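Long-range contact in glycine cleavage system transcriptional repressor, putative (Vibrio cholerae, PDB 1U8S), which probably acts in the cytoplasm as a transcriptional repressor of the glycine cleavage system, built from two ACT domains: residues T89-K103 and N139-S151. Residues are numbered along the deposited sequence; the frame is centred on the assembly and turned at random.
Sequences THAYTVEVYVESDDK and NQFHIAISARVDS
The imidazole of His142 carries the CG methylene of Glu99 over the centre of one face, 3.6 Å from the ring centroid, and receives the hydroxyl of Tyr97 at its edge, in plane. There Tyr97 OH and His142 ND1 share a hydrogen bond of 2.8 Å, with the two rings almost perpendicular. With Tyr97 CG anti to the backbone N (chi1 -155°), the phenol reaches across to the neighbouring strand, its CD1 beside Ala144 CB. His90 also has one ring face covered, by Arg148 CD, 3.5 Å from the centroid. Beyond that methylene the guanidinium runs nearly parallel to the imidazole, 10° between planes, with His90 NE2 above its rim. Phe141, at the other end, takes Lys103 CB on one ring face, offset toward the rim.

The contact is built on two neighbouring antiparallel strands, 92-100 and 141-149, with His90 and Lys103 just beyond the ends of the first. They are the central pair of the four-stranded sheet in the second ACT domain, a βαββαβ fold with strand order 2-3-1-4. Strands 120-128 and 172-179 flank the pair, while helices 107-116 and 155-168 cover the face bearing Val94, Val96, Val98, Ile143, Ile145 and Val149. On that face Val94 CG2 meets Ala147 CB at 3.7 Å and Val98 CB lies against Ile143 CB.

Backbone bonds run in reciprocal pairs from Ser100-Phe141 to Tyr92-Val149; Val96 N to Ile145 O is nearly straight at 173°. The regular register ends in a classic beta bulge, where Ala91 and Tyr92 both face Val149: its carbonyl accepts Tyr92 N at 3.0 Å and, weakly, Ala91 N. Tyr92 O accepts from opposite faces of its carbonyl plane, from Val149 N and from His90 ND1 at 3.1 Å, the second a bent bond that comes from well above the carbonyl plane and links the imidazole to the backbone.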
loop_
_atom_site.group_PDB
_atom_site.type_symbol
_atom_site.label_atom_id
_atom_site.label_comp_id
_atom_site.label_asym_id
_atom_site.label_seq_id
_atom_site.Cartn_x
_atom_site.Cartn_y
_atom_site.Cartn_z
ATOM N N THR B 89 -8.291 14.233 1.482
ATOM C CA THR B 89 -8.272 14.283 0.026
ATOM C C THR B 89 -6.919 14.835 -0.381
ATOM O O THR B 89 -6.428 15.785 0.226
ATOM C CB THR B 89 -9.383 15.203 -0.523
ATOM O OG1 THR B 89 -9.363 16.453 0.181
ATOM C CG2 THR B 89 -10.749 14.554 -0.352
ATOM N N HIS B 90 -6.301 14.233 -1.393
ATOM C CA HIS B 90 -5.002 14.713 -1.832
ATOM C C HIS B 90 -5.054 15.248 -3.259
ATOM O O HIS B 90 -5.625 14.626 -4.155
ATOM C CB HIS B 90 -3.947 13.605 -1.674
ATOM C CG HIS B 90 -3.880 12.630 -2.812
ATOM N ND1 HIS B 90 -3.066 12.824 -3.910
ATOM C CD2 HIS B 90 -4.459 11.419 -2.983
ATOM C CE1 HIS B 90 -3.140 11.770 -4.704
ATOM N NE2 HIS B 90 -3.978 10.902 -4.163
ATOM N N ALA B 91 -4.456 16.419 -3.449
ATOM C CA ALA B 91 -4.435 17.084 -4.740
ATOM C C ALA B 91 -3.188 16.765 -5.548
ATOM O O ALA B 91 -3.170 16.903 -6.771
ATOM C CB ALA B 91 -4.534 18.573 -4.535
ATOM N N TYR B 92 -2.131 16.350 -4.875
ATOM C CA TYR B 92 -0.917 16.040 -5.597
ATOM C C TYR B 92 -0.183 14.885 -4.986
ATOM O O TYR B 92 -0.413 14.502 -3.834
ATOM C CB TYR B 92 0.026 17.235 -5.618
ATOM C CG TYR B 92 -0.428 18.385 -6.473
ATOM C CD1 TYR B 92 0.013 18.521 -7.790
ATOM C CD2 TYR B 92 -1.266 19.365 -5.953
ATOM C CE1 TYR B 92 -0.370 19.622 -8.569
ATOM C CE2 TYR B 92 -1.656 20.464 -6.717
ATOM C CZ TYR B 92 -1.204 20.592 -8.018
ATOM O OH TYR B 92 -1.571 21.706 -8.743
ATOM N N THR B 93 0.701 14.335 -5.795
ATOM C CA THR B 93 1.556 13.243 -5.399
ATOM C C THR B 93 2.921 13.785 -5.721
ATOM O O THR B 93 3.191 14.137 -6.866
ATOM C CB THR B 93 1.341 11.971 -6.262
ATOM O OG1 THR B 93 0.147 11.299 -5.852
ATOM C CG2 THR B 93 2.532 11.026 -6.118
ATOM N N VAL B 94 3.775 13.899 -4.721
ATOM C CA VAL B 94 5.114 14.367 -4.994
ATOM C C VAL B 94 5.971 13.121 -4.993
ATOM O O VAL B 94 5.848 12.276 -4.102
ATOM C CB VAL B 94 5.631 15.355 -3.912
ATOM C CG1 VAL B 94 4.554 16.369 -3.589
ATOM C CG2 VAL B 94 6.037 14.613 -2.661
ATOM N N GLU B 95 6.805 12.986 -6.012
ATOM C CA GLU B 95 7.714 11.860 -6.099
ATOM C C GLU B 95 9.106 12.434 -5.895
ATOM O O GLU B 95 9.495 13.378 -6.575
ATOM C CB GLU B 95 7.644 11.208 -7.472
ATOM C CG GLU B 95 6.253 10.870 -7.911
ATOM C CD GLU B 95 6.232 10.214 -9.275
ATOM O OE1 GLU B 95 7.056 10.594 -10.140
ATOM O OE2 GLU B 95 5.380 9.324 -9.485
ATOM N N VAL B 96 9.850 11.873 -4.952
ATOM C CA VAL B 96 11.196 12.350 -4.681
ATOM C C VAL B 96 12.211 11.274 -5.022
ATOM O O VAL B 96 11.940 10.081 -4.871
ATOM C CB VAL B 96 11.363 12.737 -3.197
ATOM C CG1 VAL B 96 12.829 12.847 -2.852
ATOM C CG2 VAL B 96 10.670 14.051 -2.931
ATOM N N TYR B 97 13.377 11.703 -5.489
ATOM C CA TYR B 97 14.439 10.773 -5.827
ATOM C C TYR B 97 15.766 11.348 -5.359
ATOM O O TYR B 97 16.226 12.373 -5.857
ATOM C CB TYR B 97 14.491 10.519 -7.331
ATOM C CG TYR B 97 15.115 9.187 -7.632
ATOM C CD1 TYR B 97 14.428 8.008 -7.348
ATOM C CD2 TYR B 97 16.419 9.089 -8.127
ATOM C CE1 TYR B 97 15.018 6.751 -7.545
ATOM C CE2 TYR B 97 17.023 7.835 -8.328
ATOM C CZ TYR B 97 16.311 6.671 -8.033
ATOM O OH TYR B 97 16.869 5.431 -8.225
ATOM N N VAL B 98 16.377 10.679 -4.394
ATOM C CA VAL B 98 17.633 11.142 -3.845
ATOM C C VAL B 98 18.730 10.143 -4.128
ATOM O O VAL B 98 18.517 8.946 -4.007
ATOM C CB VAL B 98 17.508 11.352 -2.313
ATOM C CG1 VAL B 98 18.868 11.696 -1.705
ATOM C CG2 VAL B 98 16.497 12.457 -2.028
ATOM N N GLU B 99 19.903 10.636 -4.502
ATOM C CA GLU B 99 21.042 9.766 -4.780
ATOM C C GLU B 99 22.255 10.253 -4.000
ATOM O O GLU B 99 22.540 11.446 -3.982
ATOM C CB GLU B 99 21.358 9.761 -6.274
ATOM C CG GLU B 99 20.301 9.089 -7.133
ATOM C CD GLU B 99 20.512 9.334 -8.616
ATOM O OE1 GLU B 99 19.832 8.672 -9.431
ATOM O OE2 GLU B 99 21.352 10.194 -8.963
ATOM N N SER B 100 22.959 9.324 -3.358
ATOM C CA SER B 100 24.138 9.649 -2.580
ATOM C C SER B 100 25.159 8.536 -2.683
ATOM O O SER B 100 24.876 7.478 -3.233
ATOM C CB SER B 100 23.770 9.847 -1.112
ATOM O OG SER B 100 24.934 10.077 -0.330
ATOM N N ASP B 101 26.353 8.772 -2.157
ATOM C CA ASP B 101 27.380 7.747 -2.178
ATOM C C ASP B 101 27.456 7.163 -0.776
ATOM O O ASP B 101 27.952 6.060 -0.583
ATOM C CB ASP B 101 28.729 8.340 -2.559
ATOM C CG ASP B 101 29.210 9.362 -1.555
ATOM O OD1 ASP B 101 28.569 10.430 -1.440
ATOM O OD2 ASP B 101 30.225 9.088 -0.883
ATOM N N ASP B 102 26.962 7.925 0.196
ATOM C CA ASP B 102 26.937 7.512 1.601
ATOM C C ASP B 102 25.495 7.215 1.966
ATOM O O ASP B 102 24.613 8.017 1.665
ATOM C CB ASP B 102 27.438 8.640 2.518
ATOM C CG ASP B 102 28.945 8.625 2.714
ATOM O OD1 ASP B 102 29.458 9.583 3.337
ATOM O OD2 ASP B 102 29.609 7.662 2.261
ATOM N N LYS B 103 25.239 6.087 2.618
ATOM C CA LYS B 103 23.864 5.787 2.987
ATOM C C LYS B 103 23.602 6.047 4.467
ATOM O O LYS B 103 22.457 6.043 4.909
ATOM C CB LYS B 103 23.509 4.337 2.641
ATOM C CG LYS B 103 24.012 3.288 3.622
ATOM C CD LYS B 103 23.264 1.973 3.418
ATOM C CE LYS B 103 23.594 0.939 4.489
ATOM N NZ LYS B 103 22.752 -0.287 4.345
ATOM N N ASN B 139 28.083 1.392 -6.145
ATOM C CA ASN B 139 28.461 1.958 -4.853
ATOM C C ASN B 139 27.626 3.186 -4.477
ATOM O O ASN B 139 28.011 3.963 -3.597
ATOM C CB ASN B 139 29.950 2.325 -4.857
ATOM C CG ASN B 139 30.329 3.195 -6.037
ATOM O OD1 ASN B 139 30.226 2.772 -7.193
ATOM N ND2 ASN B 139 30.767 4.420 -5.755
ATOM N N GLN B 140 26.489 3.363 -5.145
ATOM C CA GLN B 140 25.617 4.493 -4.848
ATOM C C GLN B 140 24.340 4.066 -4.127
ATOM O O GLN B 140 23.870 2.936 -4.283
ATOM C CB GLN B 140 25.253 5.241 -6.127
ATOM C CG GLN B 140 26.199 6.373 -6.476
ATOM C CD GLN B 140 25.764 7.104 -7.725
ATOM O OE1 GLN B 140 24.637 7.588 -7.811
ATOM N NE2 GLN B 140 26.653 7.184 -8.706
ATOM N N PHE B 141 23.784 4.979 -3.339
ATOM C CA PHE B 141 22.565 4.706 -2.588
ATOM C C PHE B 141 21.429 5.570 -3.148
ATOM O O PHE B 141 21.581 6.788 -3.243
ATOM C CB PHE B 141 22.798 5.038 -1.113
ATOM C CG PHE B 141 21.718 4.532 -0.200
ATOM C CD1 PHE B 141 21.573 3.168 0.037
ATOM C CD2 PHE B 141 20.845 5.416 0.421
ATOM C CE1 PHE B 141 20.574 2.692 0.880
ATOM C CE2 PHE B 141 19.845 4.949 1.261
ATOM C CZ PHE B 141 19.711 3.581 1.491
ATOM N N HIS B 142 20.310 4.942 -3.526
ATOM C CA HIS B 142 19.159 5.673 -4.075
ATOM C C HIS B 142 17.904 5.573 -3.202
ATOM O O HIS B 142 17.488 4.481 -2.804
ATOM C CB HIS B 142 18.788 5.176 -5.487
ATOM C CG HIS B 142 19.859 5.371 -6.517
ATOM N ND1 HIS B 142 19.601 5.334 -7.872
ATOM C CD2 HIS B 142 21.195 5.576 -6.398
ATOM C CE1 HIS B 142 20.728 5.508 -8.540
ATOM N NE2 HIS B 142 21.710 5.657 -7.670
ATOM N N ILE B 143 17.299 6.718 -2.919
ATOM C CA ILE B 143 16.074 6.775 -2.121
ATOM C C ILE B 143 14.931 7.221 -3.034
ATOM O O ILE B 143 15.093 8.126 -3.849
ATOM C CB ILE B 143 16.219 7.788 -0.935
ATOM C CG1 ILE B 143 17.328 7.315 0.017
ATOM C CG2 ILE B 143 14.897 7.926 -0.176
ATOM C CD1 ILE B 143 17.613 8.263 1.191
ATOM N N ALA B 144 13.785 6.563 -2.923
ATOM C CA ALA B 144 12.614 6.931 -3.727
ATOM C C ALA B 144 11.397 6.997 -2.811
ATOM O O ALA B 144 11.025 6.004 -2.181
ATOM C CB ALA B 144 12.379 5.921 -4.844
ATOM N N ILE B 145 10.786 8.169 -2.743
ATOM C CA ILE B 145 9.629 8.377 -1.883
ATOM C C ILE B 145 8.452 8.973 -2.651
ATOM O O ILE B 145 8.634 9.835 -3.516
ATOM C CB ILE B 145 9.982 9.354 -0.713
ATOM C CG1 ILE B 145 10.984 8.695 0.244
ATOM C CG2 ILE B 145 8.702 9.808 0.015
ATOM C CD1 ILE B 145 11.666 9.669 1.194
ATOM N N SER B 146 7.247 8.522 -2.325
ATOM C CA SER B 146 6.034 9.060 -2.942
ATOM C C SER B 146 5.196 9.605 -1.808
ATOM O O SER B 146 4.943 8.900 -0.829
ATOM C CB SER B 146 5.250 7.976 -3.692
ATOM O OG SER B 146 5.887 7.673 -4.925
ATOM N N ALA B 147 4.771 10.856 -1.927
ATOM C CA ALA B 147 3.970 11.452 -0.869
ATOM C C ALA B 147 2.822 12.252 -1.441
ATOM O O ALA B 147 2.887 12.752 -2.558
ATOM C CB ALA B 147 4.831 12.335 0.020
ATOM N N ARG B 148 1.763 12.369 -0.657
ATOM C CA ARG B 148 0.590 13.087 -1.088
ATOM C C ARG B 148 0.392 14.356 -0.283
ATOM O O ARG B 148 0.440 14.333 0.946
ATOM C CB ARG B 148 -0.629 12.179 -0.959
ATOM C CG ARG B 148 -0.554 10.953 -1.852
ATOM C CD ARG B 148 -1.707 10.014 -1.588
ATOM N NE ARG B 148 -1.706 8.857 -2.478
ATOM C CZ ARG B 148 -2.546 7.833 -2.371
ATOM N NH1 ARG B 148 -3.462 7.823 -1.404
ATOM N NH2 ARG B 148 -2.467 6.818 -3.226
ATOM N N VAL B 149 0.196 15.465 -0.989
ATOM C CA VAL B 149 -0.051 16.751 -0.350
ATOM C C VAL B 149 -1.410 17.265 -0.803
ATOM O O VAL B 149 -1.849 16.991 -1.926
ATOM C CB VAL B 149 1.007 17.770 -0.738
ATOM C CG1 VAL B 149 2.379 17.220 -0.396
ATOM C CG2 VAL B 149 0.899 18.099 -2.211
ATOM N N ASP B 150 -2.088 17.996 0.069
ATOM C CA ASP B 150 -3.390 18.524 -0.291
ATOM C C ASP B 150 -3.244 19.829 -1.066
ATOM O O ASP B 150 -2.135 20.240 -1.402
ATOM C CB ASP B 150 -4.243 18.719 0.960
ATOM C CG ASP B 150 -3.552 19.555 2.012
ATOM O OD1 ASP B 150 -3.772 19.285 3.209
ATOM O OD2 ASP B 150 -2.802 20.484 1.652
ATOM N N SER B 151 -4.370 20.468 -1.357
ATOM C CA SER B 151 -4.388 21.725 -2.105
ATOM C C SER B 151 -3.799 22.902 -1.315
ATOM O O SER B 151 -3.311 23.873 -1.901
ATOM C CB SER B 151 -5.827 22.045 -2.507
ATOM O OG SER B 151 -6.669 22.031 -1.364
#